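Glutamate--tRNA ligase (Methanothermobacter thermautotrophicus, PDB 3AII) probably activates glutamate with ATP and transfers it to the acceptor end of tRNA, as an archaeal non-discriminating class I glutamyl-tRNA synthetase. Local coordinates at residues V529-E532 against F536-L539; S521-D526 against M546-A551; S169-T174 against D282-V287; S277-D282 against E304-H309. All blocks are in the same frame, centred on the assembly; numbering follows the deposited sequence.

Contact 1: residues V529-E532 against F536-L539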
loop_
_atom_site.group_PDB
_atom_site.type_symbol
_atom_site.label_atom_id
_atom_site.label_comp_id
_atom_site.label_asym_id
_atom_site.label_seq_id
_atom_site.Cartn_x
_atom_site.Cartn_y
_atom_site.Cartn_z
ATOM N N VAL A 529 7.606 14.429 -13.387
ATOM C CA VAL A 529 7.372 15.439 -14.397
ATOM C C VAL A 529 5.997 15.265 -15.005
ATOM O O VAL A 529 5.319 14.257 -14.777
ATOM C CB VAL A 529 8.421 15.345 -15.520
ATOM C CG1 VAL A 529 9.816 15.517 -14.941
ATOM C CG2 VAL A 529 8.301 14.001 -16.255
ATOM N N GLN A 530 5.583 16.280 -15.748
ATOM C CA GLN A 530 4.389 16.190 -16.565
ATOM C C GLN A 530 4.806 16.035 -18.028
ATOM O O GLN A 530 5.420 16.938 -18.626
ATOM C CB GLN A 530 3.513 17.437 -16.395
ATOM C CG GLN A 530 2.243 17.353 -17.219
ATOM C CD GLN A 530 1.239 18.446 -16.902
ATOM O OE1 GLN A 530 1.546 19.415 -16.201
ATOM N NE2 GLN A 530 0.024 18.286 -17.406
ATOM N N LEU A 531 4.519 14.867 -18.588
ATOM C CA LEU A 531 4.681 14.649 -20.013
ATOM C C LEU A 531 3.409 15.186 -20.651
ATOM O O LEU A 531 2.334 14.582 -20.541
ATOM C CB LEU A 531 4.856 13.153 -20.272
ATOM C CG LEU A 531 6.058 12.554 -19.533
ATOM C CD1 LEU A 531 6.205 11.064 -19.840
ATOM C CD2 LEU A 531 7.358 13.303 -19.880
ATOM N N GLU A 532 3.514 16.357 -21.275
ATOM C CA GLU A 532 2.321 17.104 -21.634
ATOM C C GLU A 532 1.433 16.325 -22.594
ATOM O O GLU A 532 1.932 15.693 -23.521
ATOM C CB GLU A 532 2.693 18.444 -22.244
ATOM C CG GLU A 532 3.492 19.323 -21.282
ATOM C CD GLU A 532 3.453 20.772 -21.683
ATOM O OE1 GLU A 532 2.357 21.372 -21.622
ATOM O OE2 GLU A 532 4.506 21.312 -22.060
ATOM N N PHE A 536 1.499 12.380 -15.967
ATOM C CA PHE A 536 2.581 12.600 -15.008
ATOM C C PHE A 536 3.351 11.304 -14.848
ATOM O O PHE A 536 2.768 10.222 -14.944
ATOM C CB PHE A 536 2.019 13.033 -13.662
ATOM C CG PHE A 536 1.363 14.383 -13.698
ATOM C CD1 PHE A 536 2.092 15.521 -13.429
ATOM C CD2 PHE A 536 0.020 14.510 -14.020
ATOM C CE1 PHE A 536 1.493 16.767 -13.458
ATOM C CE2 PHE A 536 -0.582 15.753 -14.061
ATOM C CZ PHE A 536 0.156 16.883 -13.777
ATOM N N ALA A 537 4.661 11.405 -14.624
ATOM C CA ALA A 537 5.490 10.203 -14.507
ATOM C C ALA A 537 6.764 10.492 -13.735
ATOM O O ALA A 537 7.287 11.601 -13.781
ATOM C CB ALA A 537 5.841 9.659 -15.906
ATOM N N ARG A 538 7.277 9.475 -13.054
ATOM C CA ARG A 538 8.519 9.624 -12.307
ATOM C C ARG A 538 9.672 9.032 -13.112
ATOM O O ARG A 538 9.547 7.934 -13.666
ATOM C CB ARG A 538 8.395 8.904 -10.958
ATOM C CG ARG A 538 9.701 8.857 -10.185
ATOM C CD ARG A 538 9.552 8.096 -8.835
ATOM N NE ARG A 538 10.886 7.670 -8.410
ATOM C CZ ARG A 538 11.504 6.597 -8.891
ATOM N NH1 ARG A 538 12.735 6.312 -8.497
ATOM N NH2 ARG A 538 10.896 5.808 -9.769
ATOM N N LEU A 539 10.793 9.750 -13.169
ATOM C CA LEU A 539 11.996 9.227 -13.818
ATOM C C LEU A 539 12.650 8.158 -12.929
ATOM O O LEU A 539 13.065 8.432 -11.794
ATOM C CB LEU A 539 13.001 10.339 -14.116
ATOM C CG LEU A 539 14.261 9.832 -14.836
ATOM C CD1 LEU A 539 13.917 9.271 -16.218
ATOM C CD2 LEU A 539 15.308 10.948 -14.973
#

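Contact 2: residues S521-D526 against M546-A551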
loop_
_atom_site.group_PDB
_atom_site.type_symbol
_atom_site.label_atom_id
_atom_site.label_comp_id
_atom_site.label_asym_id
_atom_site.label_seq_id
_atom_site.Cartn_x
_atom_site.Cartn_y
_atom_site.Cartn_z
ATOM N N SER A 521 16.958 15.748 -20.596
ATOM C CA SER A 521 18.254 15.225 -20.151
ATOM C C SER A 521 18.750 15.862 -18.853
ATOM O O SER A 521 19.648 15.326 -18.201
ATOM C CB SER A 521 19.316 15.373 -21.253
ATOM O OG SER A 521 19.559 16.731 -21.557
ATOM N N GLU A 522 18.169 17.005 -18.480
ATOM C CA GLU A 522 18.480 17.656 -17.198
ATOM C C GLU A 522 17.886 16.950 -15.968
ATOM O O GLU A 522 18.262 17.240 -14.827
ATOM C CB GLU A 522 18.009 19.119 -17.220
ATOM C CG GLU A 522 16.493 19.285 -17.013
ATOM C CD GLU A 522 15.999 20.672 -17.391
ATOM O OE1 GLU A 522 16.829 21.598 -17.494
ATOM O OE2 GLU A 522 14.779 20.840 -17.588
ATOM N N LEU A 523 16.947 16.032 -16.193
ATOM C CA LEU A 523 16.266 15.365 -15.092
ATOM C C LEU A 523 17.162 14.345 -14.406
ATOM O O LEU A 523 18.052 13.759 -15.032
ATOM C CB LEU A 523 15.006 14.666 -15.603
ATOM C CG LEU A 523 13.965 15.605 -16.217
ATOM C CD1 LEU A 523 12.944 14.829 -17.045
ATOM C CD2 LEU A 523 13.298 16.417 -15.105
ATOM N N GLU A 524 16.919 14.150 -13.120
ATOM C CA GLU A 524 17.603 13.118 -12.365
ATOM C C GLU A 524 16.587 12.118 -11.860
ATOM O O GLU A 524 15.413 12.443 -11.688
ATOM C CB GLU A 524 18.361 13.743 -11.193
ATOM C CG GLU A 524 19.530 14.622 -11.633
ATOM C CD GLU A 524 20.193 15.350 -10.475
ATOM O OE1 GLU A 524 21.378 15.719 -10.608
ATOM O OE2 GLU A 524 19.529 15.556 -9.436
ATOM N N VAL A 525 17.038 10.891 -11.625
ATOM C CA VAL A 525 16.181 9.872 -11.027
ATOM C C VAL A 525 15.451 10.399 -9.785
ATOM O O VAL A 525 16.034 11.087 -8.943
ATOM C CB VAL A 525 16.981 8.576 -10.718
ATOM C CG1 VAL A 525 16.112 7.569 -9.976
ATOM C CG2 VAL A 525 17.531 7.989 -12.019
ATOM N N ASP A 526 14.165 10.072 -9.706
ATOM C CA ASP A 526 13.227 10.532 -8.675
ATOM C C ASP A 526 12.464 11.800 -9.051
ATOM O O ASP A 526 11.463 12.127 -8.418
ATOM C CB ASP A 526 13.897 10.727 -7.305
ATOM C CG ASP A 526 14.447 9.437 -6.731
ATOM O OD1 ASP A 526 15.392 9.511 -5.915
ATOM O OD2 ASP A 526 13.941 8.354 -7.092
ATOM N N MET A 546 16.198 7.237 -21.177
ATOM C CA MET A 546 15.424 7.497 -19.969
ATOM C C MET A 546 14.238 6.541 -19.830
ATOM O O MET A 546 13.526 6.257 -20.793
ATOM C CB MET A 546 14.915 8.939 -19.996
ATOM C CG MET A 546 15.960 9.958 -19.641
ATOM S SD MET A 546 15.312 11.607 -19.990
ATOM C CE MET A 546 16.049 11.936 -21.576
ATOM N N VAL A 547 14.021 6.054 -18.618
ATOM C CA VAL A 547 12.841 5.246 -18.340
ATOM C C VAL A 547 11.999 5.903 -17.249
ATOM O O VAL A 547 12.483 6.130 -16.147
ATOM C CB VAL A 547 13.235 3.838 -17.896
ATOM C CG1 VAL A 547 11.996 3.012 -17.628
ATOM C CG2 VAL A 547 14.111 3.188 -18.971
ATOM N N PHE A 548 10.745 6.209 -17.576
ATOM C CA PHE A 548 9.800 6.782 -16.622
ATOM C C PHE A 548 8.785 5.732 -16.232
ATOM O O PHE A 548 8.483 4.831 -17.022
ATOM C CB PHE A 548 9.006 7.926 -17.269
ATOM C CG PHE A 548 9.844 9.107 -17.676
ATOM C CD1 PHE A 548 10.439 9.150 -18.924
ATOM C CD2 PHE A 548 10.011 10.184 -16.816
ATOM C CE1 PHE A 548 11.203 10.245 -19.316
ATOM C CE2 PHE A 548 10.775 11.281 -17.192
ATOM C CZ PHE A 548 11.374 11.313 -18.446
ATOM N N TYR A 549 8.240 5.875 -15.027
ATOM C CA TYR A 549 7.073 5.116 -14.587
ATOM C C TYR A 549 5.843 6.024 -14.509
ATOM O O TYR A 549 5.854 7.052 -13.836
ATOM C CB TYR A 549 7.352 4.414 -13.241
ATOM C CG TYR A 549 8.017 3.072 -13.433
ATOM C CD1 TYR A 549 7.381 1.893 -13.049
ATOM C CD2 TYR A 549 9.260 2.980 -14.039
ATOM C CE1 TYR A 549 7.982 0.660 -13.261
ATOM C CE2 TYR A 549 9.869 1.756 -14.254
ATOM C CZ TYR A 549 9.217 0.598 -13.866
ATOM O OH TYR A 549 9.818 -0.626 -14.083
ATOM N N TYR A 550 4.779 5.631 -15.211
ATOM C CA TYR A 550 3.558 6.425 -15.320
ATOM C C TYR A 550 2.752 6.487 -14.033
ATOM O O TYR A 550 2.473 5.458 -13.403
ATOM C CB TYR A 550 2.691 5.839 -16.430
ATOM C CG TYR A 550 1.567 6.720 -16.934
ATOM C CD1 TYR A 550 1.807 7.679 -17.917
ATOM C CD2 TYR A 550 0.260 6.569 -16.465
ATOM C CE1 TYR A 550 0.784 8.475 -18.402
ATOM C CE2 TYR A 550 -0.776 7.357 -16.961
ATOM C CZ TYR A 550 -0.501 8.309 -17.930
ATOM O OH TYR A 550 -1.508 9.111 -18.436
ATOM N N ALA A 551 2.360 7.694 -13.641
ATOM C CA ALA A 551 1.474 7.852 -12.499
ATOM C C ALA A 551 0.026 7.880 -12.967
ATOM O O ALA A 551 -0.729 6.934 -12.727
ATOM C CB ALA A 551 1.809 9.126 -11.719
#

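Contact 3: residues S169-T174 against D282-V287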
loop_
_atom_site.group_PDB
_atom_site.type_symbol
_atom_site.label_atom_id
_atom_site.label_comp_id
_atom_site.label_asym_id
_atom_site.label_seq_id
_atom_site.Cartn_x
_atom_site.Cartn_y
_atom_site.Cartn_z
ATOM N N SER A 169 7.305 -12.566 17.812
ATOM C CA SER A 169 8.073 -13.799 17.942
ATOM C C SER A 169 9.156 -13.686 19.015
ATOM O O SER A 169 9.735 -14.691 19.417
ATOM C CB SER A 169 8.671 -14.237 16.598
ATOM O OG SER A 169 9.537 -13.251 16.085
ATOM N N ASP A 170 9.403 -12.472 19.507
ATOM C CA ASP A 170 10.308 -12.289 20.642
ATOM C C ASP A 170 9.589 -12.517 21.963
ATOM O O ASP A 170 10.213 -12.501 23.032
ATOM C CB ASP A 170 10.844 -10.854 20.679
ATOM C CG ASP A 170 11.967 -10.611 19.692
ATOM O OD1 ASP A 170 12.114 -9.445 19.269
ATOM O OD2 ASP A 170 12.702 -11.561 19.358
ATOM N N ARG A 171 8.272 -12.699 21.895
ATOM C CA ARG A 171 7.434 -12.724 23.089
ATOM C C ARG A 171 6.836 -14.087 23.415
ATOM O O ARG A 171 5.905 -14.181 24.213
ATOM C CB ARG A 171 6.305 -11.674 22.951
ATOM C CG ARG A 171 6.850 -10.236 22.861
ATOM C CD ARG A 171 5.770 -9.187 22.564
ATOM N NE ARG A 171 4.713 -9.120 23.578
ATOM C CZ ARG A 171 4.815 -8.441 24.723
ATOM N NH1 ARG A 171 5.937 -7.794 25.030
ATOM N NH2 ARG A 171 3.800 -8.430 25.580
ATOM N N MET A 172 7.371 -15.155 22.822
ATOM C CA MET A 172 6.752 -16.472 23.036
ATOM C C MET A 172 6.583 -16.841 24.516
ATOM O O MET A 172 5.526 -17.334 24.917
ATOM C CB MET A 172 7.506 -17.569 22.270
ATOM C CG MET A 172 7.678 -17.275 20.792
ATOM S SD MET A 172 6.090 -17.264 19.936
ATOM C CE MET A 172 5.619 -18.960 20.230
ATOM N N GLU A 173 7.609 -16.612 25.343
ATOM C CA GLU A 173 7.516 -16.980 26.752
ATOM C C GLU A 173 6.455 -16.169 27.478
ATOM O O GLU A 173 5.892 -16.612 28.477
ATOM C CB GLU A 173 8.877 -16.867 27.448
ATOM C CG GLU A 173 9.919 -17.783 26.835
ATOM C CD GLU A 173 9.623 -19.253 27.102
ATOM O OE1 GLU A 173 8.868 -19.550 28.061
ATOM O OE2 GLU A 173 10.154 -20.106 26.354
ATOM N N THR A 174 6.185 -14.974 26.958
ATOM C CA THR A 174 5.130 -14.151 27.524
ATOM C C THR A 174 3.773 -14.802 27.249
ATOM O O THR A 174 2.921 -14.911 28.143
ATOM C CB THR A 174 5.178 -12.726 26.941
ATOM O OG1 THR A 174 6.404 -12.094 27.350
ATOM C CG2 THR A 174 3.998 -11.899 27.414
ATOM N N ASP A 282 -1.998 -6.098 23.697
ATOM C CA ASP A 282 -2.697 -4.826 23.896
ATOM C C ASP A 282 -2.705 -4.483 25.384
ATOM O O ASP A 282 -2.489 -3.333 25.769
ATOM C CB ASP A 282 -4.131 -4.876 23.347
ATOM C CG ASP A 282 -4.199 -4.676 21.843
ATOM O OD1 ASP A 282 -3.190 -4.258 21.232
ATOM O OD2 ASP A 282 -5.275 -4.928 21.262
ATOM N N HIS A 283 -2.947 -5.474 26.234
ATOM C CA HIS A 283 -2.988 -5.189 27.663
ATOM C C HIS A 283 -1.616 -4.850 28.199
ATOM O O HIS A 283 -1.443 -3.847 28.884
ATOM C CB HIS A 283 -3.542 -6.362 28.468
ATOM C CG HIS A 283 -3.404 -6.176 29.945
ATOM N ND1 HIS A 283 -4.220 -5.332 30.666
ATOM C CD2 HIS A 283 -2.522 -6.697 30.831
ATOM C CE1 HIS A 283 -3.854 -5.349 31.937
ATOM N NE2 HIS A 283 -2.834 -6.180 32.065
ATOM N N LEU A 284 -0.628 -5.686 27.898
ATOM C CA LEU A 284 0.681 -5.488 28.526
ATOM C C LEU A 284 1.393 -4.233 28.043
ATOM O O LEU A 284 2.170 -3.631 28.806
ATOM C CB LEU A 284 1.591 -6.712 28.353
ATOM C CG LEU A 284 1.153 -7.986 29.076
ATOM C CD1 LEU A 284 2.047 -9.156 28.636
ATOM C CD2 LEU A 284 1.205 -7.797 30.589
ATOM N N LEU A 285 1.136 -3.839 26.799
ATOM C CA LEU A 285 1.772 -2.655 26.227
ATOM C C LEU A 285 0.998 -1.399 26.565
ATOM O O LEU A 285 1.414 -0.306 26.198
ATOM C CB LEU A 285 1.882 -2.789 24.706
ATOM C CG LEU A 285 2.775 -3.964 24.304
ATOM C CD1 LEU A 285 2.679 -4.198 22.802
ATOM C CD2 LEU A 285 4.218 -3.708 24.717
ATOM N N GLY A 286 -0.131 -1.561 27.247
ATOM C CA GLY A 286 -0.955 -0.417 27.624
ATOM C C GLY A 286 -1.772 0.269 26.533
ATOM O O GLY A 286 -2.091 1.456 26.657
ATOM N N VAL A 287 -2.120 -0.449 25.466
ATOM C CA VAL A 287 -2.960 0.125 24.409
ATOM C C VAL A 287 -4.323 0.529 24.981
ATOM O O VAL A 287 -4.959 -0.253 25.706
ATOM C CB VAL A 287 -3.163 -0.882 23.276
ATOM C CG1 VAL A 287 -4.227 -0.401 22.301
ATOM C CG2 VAL A 287 -1.819 -1.106 22.573
#

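Contact 4: residues S277-D282 against E304-H309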
loop_
_atom_site.group_PDB
_atom_site.type_symbol
_atom_site.label_atom_id
_atom_site.label_comp_id
_atom_site.label_asym_id
_atom_site.label_seq_id
_atom_site.Cartn_x
_atom_site.Cartn_y
_atom_site.Cartn_z
ATOM N N SER A 277 -2.802 -13.533 21.288
ATOM C CA SER A 277 -1.606 -12.697 21.345
ATOM C C SER A 277 -1.947 -11.211 21.272
ATOM O O SER A 277 -1.307 -10.408 21.944
ATOM C CB SER A 277 -0.614 -13.068 20.244
ATOM O OG SER A 277 -1.203 -12.874 18.961
ATOM N N VAL A 278 -2.978 -10.862 20.503
ATOM C CA VAL A 278 -3.388 -9.454 20.381
ATOM C C VAL A 278 -3.886 -8.927 21.737
ATOM O O VAL A 278 -3.480 -7.852 22.198
ATOM C CB VAL A 278 -4.453 -9.261 19.276
ATOM C CG1 VAL A 278 -5.131 -7.900 19.389
ATOM C CG2 VAL A 278 -3.823 -9.425 17.910
ATOM N N ALA A 279 -4.764 -9.683 22.384
ATOM C CA ALA A 279 -5.298 -9.269 23.681
ATOM C C ALA A 279 -4.204 -9.152 24.726
ATOM O O ALA A 279 -4.142 -8.173 25.465
ATOM C CB ALA A 279 -6.370 -10.250 24.158
ATOM N N VAL A 280 -3.341 -10.162 24.810
ATOM C CA VAL A 280 -2.253 -10.125 25.777
ATOM C C VAL A 280 -1.340 -8.905 25.534
ATOM O O VAL A 280 -0.961 -8.185 26.478
ATOM C CB VAL A 280 -1.432 -11.447 25.757
ATOM C CG1 VAL A 280 -0.153 -11.297 26.583
ATOM C CG2 VAL A 280 -2.272 -12.609 26.316
ATOM N N ASP A 281 -0.992 -8.671 24.275
ATOM C CA ASP A 281 -0.077 -7.577 23.950
ATOM C C ASP A 281 -0.736 -6.214 24.092
ATOM O O ASP A 281 -0.107 -5.278 24.585
ATOM C CB ASP A 281 0.512 -7.764 22.563
ATOM C CG ASP A 281 1.537 -8.883 22.532
ATOM O OD1 ASP A 281 1.929 -9.366 23.621
ATOM O OD2 ASP A 281 1.928 -9.276 21.417
ATOM N N ASP A 282 -1.998 -6.098 23.697
ATOM C CA ASP A 282 -2.697 -4.826 23.896
ATOM C C ASP A 282 -2.705 -4.483 25.384
ATOM O O ASP A 282 -2.489 -3.333 25.769
ATOM C CB ASP A 282 -4.131 -4.876 23.347
ATOM C CG ASP A 282 -4.199 -4.676 21.843
ATOM O OD1 ASP A 282 -3.190 -4.258 21.232
ATOM O OD2 ASP A 282 -5.275 -4.928 21.262
ATOM N N GLU A 304 -12.779 -10.243 24.427
ATOM C CA GLU A 304 -13.437 -9.820 25.661
ATOM C C GLU A 304 -13.415 -10.905 26.753
ATOM O O GLU A 304 -13.237 -10.602 27.931
ATOM C CB GLU A 304 -14.863 -9.341 25.366
ATOM C CG GLU A 304 -14.909 -7.984 24.677
ATOM C CD GLU A 304 -16.304 -7.579 24.236
ATOM O OE1 GLU A 304 -17.247 -8.393 24.369
ATOM O OE2 GLU A 304 -16.455 -6.439 23.748
ATOM N N TYR A 305 -13.541 -12.171 26.359
ATOM C CA TYR A 305 -13.501 -13.281 27.317
ATOM C C TYR A 305 -12.151 -13.431 27.999
ATOM O O TYR A 305 -12.067 -13.790 29.169
ATOM C CB TYR A 305 -13.880 -14.601 26.640
ATOM C CG TYR A 305 -15.348 -14.695 26.318
ATOM C CD1 TYR A 305 -15.826 -14.357 25.057
ATOM C CD2 TYR A 305 -16.258 -15.121 27.273
ATOM C CE1 TYR A 305 -17.171 -14.432 24.763
ATOM C CE2 TYR A 305 -17.602 -15.200 26.984
ATOM C CZ TYR A 305 -18.052 -14.855 25.735
ATOM O OH TYR A 305 -19.392 -14.936 25.450
ATOM N N LEU A 306 -11.092 -13.157 27.245
ATOM C CA LEU A 306 -9.738 -13.219 27.779
ATOM C C LEU A 306 -9.525 -12.149 28.825
ATOM O O LEU A 306 -9.036 -12.429 29.920
ATOM C CB LEU A 306 -8.716 -13.002 26.666
ATOM C CG LEU A 306 -8.437 -14.152 25.715
ATOM C CD1 LEU A 306 -7.468 -13.671 24.651
ATOM C CD2 LEU A 306 -7.857 -15.328 26.471
ATOM N N TYR A 307 -9.897 -10.914 28.479
ATOM C CA TYR A 307 -9.770 -9.784 29.395
ATOM C C TYR A 307 -10.562 -10.094 30.661
ATOM O O TYR A 307 -10.079 -9.919 31.766
ATOM C CB TYR A 307 -10.298 -8.494 28.762
ATOM C CG TYR A 307 -9.383 -7.849 27.735
ATOM C CD1 TYR A 307 -8.335 -7.026 28.137
ATOM C CD2 TYR A 307 -9.579 -8.060 26.379
ATOM C CE1 TYR A 307 -7.505 -6.415 27.202
ATOM C CE2 TYR A 307 -8.739 -7.456 25.422
ATOM C CZ TYR A 307 -7.708 -6.642 25.855
ATOM O OH TYR A 307 -6.885 -6.036 24.933
ATOM N N ARG A 308 -11.781 -10.576 30.468
ATOM C CA ARG A 308 -12.646 -11.000 31.569
ATOM C C ARG A 308 -11.960 -11.982 32.514
ATOM O O ARG A 308 -11.868 -11.763 33.738
ATOM C CB ARG A 308 -13.897 -11.675 31.001
ATOM C CG ARG A 308 -14.981 -10.739 30.521
ATOM C CD ARG A 308 -16.225 -11.544 30.190
ATOM N NE ARG A 308 -16.391 -12.671 31.107
ATOM C CZ ARG A 308 -17.373 -13.562 31.020
ATOM N NH1 ARG A 308 -17.449 -14.559 31.890
ATOM N NH2 ARG A 308 -18.281 -13.450 30.063
ATOM N N HIS A 309 -11.490 -13.087 31.947
ATOM C CA HIS A 309 -10.890 -14.153 32.730
ATOM C C HIS A 309 -9.636 -13.729 33.462
ATOM O O HIS A 309 -9.375 -14.208 34.560
ATOM C CB HIS A 309 -10.569 -15.363 31.848
ATOM C CG HIS A 309 -11.767 -16.170 31.476
ATOM N ND1 HIS A 309 -12.739 -16.517 32.392
ATOM C CD2 HIS A 309 -12.140 -16.728 30.301
ATOM C CE1 HIS A 309 -13.666 -17.242 31.792
ATOM N NE2 HIS A 309 -13.324 -17.389 30.525
HETATM O O HOH W 1 -7.450 -6.116 22.308
#

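Contact 1: residues V529-E532 against F536-L539
Gln530 passes over the ring of Phe536 at a slant on one face of an antiparallel beta hairpin in the anticodon-binding domain. With CG anti to the backbone N (chi1 -179°) and the chain extended beyond it, the side chain crosses the aromatic. CB starts at the rim, 3.6 Å from Phe536 CE1. CG sits over the face in a CH-pi contact, 4.2 Å from the ring centroid and displaced toward the rim. CD approaches Phe536 CZ at 3.7 Å, and the amide stacks on the ring with planes 26° apart, OE1 lying 3.8 Å and NE2 3.9 Å from the same CZ. Ala537, on the opposite face from Gln530, receives Leu531 CD1 at 4.2 Å from its CB. Replacing Gln530 by an alanine removes CG and the amide, which would probably open a gap over this face of the Phe536 ring. Val529 N donates to Ala537 O at 2.9 Å and Ala537 N returns a bond of equal length to Val529 O; that oxygen also receives the CA-H of Phe536. Strand 402-408 continues the sheet beyond Gln530. Paired amides thus fix the register, while a polar side chain covers an aromatic with methylenes and flat amide.

Contact 2: residues S521-D526 against M546-A551
Leu523 and Phe548 form the apolar part of this contact, in which the loop between strands 511-516 and 528-531 folds against strand 546-552 of the anticodon-binding region. Leu523 directs its CB at the strand, and its CD1 meets the edge of the Phe548 ring close to the ring plane, 4.1 Å from CZ. CE2 of the same ring is almost as near, at 4.2 Å from Leu523 CD1, so the methyl addresses the far corner of the aromatic while the two side chains cross at about a right angle. Phe548 holds CG beside its backbone N (chi1 -64°), which lets the far end of the ring reach the leucine although its CB does not point that way. Val529 and Leu539 touch both residues and extend the apolar cluster onto strands 528-531 and 535-541.

The second kind of contact sets a methyl against backbone. Met546, bent at its last torsion (chi3 -99°), brings CE to 4.0 Å from Ser521 N, in a short 3-10 segment of the loop. Ser521 points its CB away from the strand, and its OG bonds to Ala518 O.

No hydrogen bond joins the two segments. Polar ties to other strands include salt bridges of Glu522 with Arg402 and of Asp526 with Arg538. The loop therefore adheres to this strand through methyl and ring contacts alone, with shape rather than directed bonds setting the fit.

Contact 3: residues S169-T174 against D282-V287
Arg171 and Leu284 pass one another side by side, pointing opposite ways, where two helices of the Rossmann-type (HUP) catalytic domain come together near the surface. Arg171 occupies the N-cap position of helix 172-184, and Leu284 lies in the last turn of helix 274-284, which closes in a Schellman motif at Gly286. The arginine's contribution is the largest here. A bend at chi3 (60°) helps to bring the guanidinium across to the other helix end, where NH2 lies 3.6 Å from Leu284 CD1. The methyl sits at the edge of the guanidinium, near its plane, and Leu284 CB follows at 3.9 Å from NH2. The charge is answered within helix 274-284, where Arg171 NE forms a salt bridge with Asp281 OD1; this bond probably fixes the flat group in the orientation that the leucines pack against.

Leu285 makes a looser contribution, its CD2 coming 4.4 Å from Arg171 NH1 at an oblique approach. Arg171 and Leu285 both also pack on Val166 of strand 164-167. The turn beyond Leu285 is secured by two backbone bonds, Gly286 N to His283 O and Val287 N to Asp282 O.

Thr174 is the other residue of 169-174 that Leu284 meets. Its methyl branch stands anti to the backbone N, and CG2 meets Leu284 CD1 tip to tip at 3.6 Å.

Contact 4: residues S277-D282 against E304-H309
The Tyr307 ring and the Asp282 carboxylate are the flat groups here, nearly coplanar, with their planes 22° apart. A water lies in the ring plane at the hydroxyl edge and bridges the two: it donates to Asp282 OD2 at 2.7 Å and is hydrogen-bonded to Tyr307 OH over the same distance. Ala279 CB approaches the ring obliquely, 3.9 Å from CE2. The hydroxyl oxygen also packs on Asp282 CB at 3.4 Å, so it is held between helix surface and water. A phenylalanine in place of Tyr307 would probably leave the bridging water without one of its two mates here and lose the water-mediated link between the helices. The carboxylate has stronger partners of its own, Arg134 and Arg100, and these charges would be expected to stabilise its ionised form.

Beside the ring, Ala279 CB touches Leu306 CD1 at 3.6 Å, although Leu306 is modelled in two conformers and this detail holds for one of them. The small alanine thus fits against both the leucine and the tyrosine, at the place where the backbones come nearest, with Ala279 CA 7.2 Å from Leu306 CA. The short helical segments cross at -49° with their axes 9.7 Å apart.

Around this pair, Leu306 reaches Leu182 of helix 172-184, and Val278 leans on Arg134 of strand 130-135. Helix 274-284 thus lies among helix 299-310, helix 172-184 and strand 130-135.

In the fold
From the N terminus, contact 3 opens first, at 169-174. Contact 4 opens at 277-282, before contact 3 closes at 282-287, and itself closes at 304-309; the two therefore cross along the chain, sharing Asp282 and helix 274-284, which they tie to helices 172-184 and 299-310 of the catalytic domain. Far along the chain, contact 2 opens at 521-526, and the short hairpin of contact 1 forms and closes within its span before 546-551 returns. Contact 1 pairs strands 528-531 and 535-541, and contact 2 lays the preceding loop on strand 546-552, next to 535-541 in the same sheet. The pairs lie on opposite sides of the chain's centre, with contact centres about 45 to 50 Å apart.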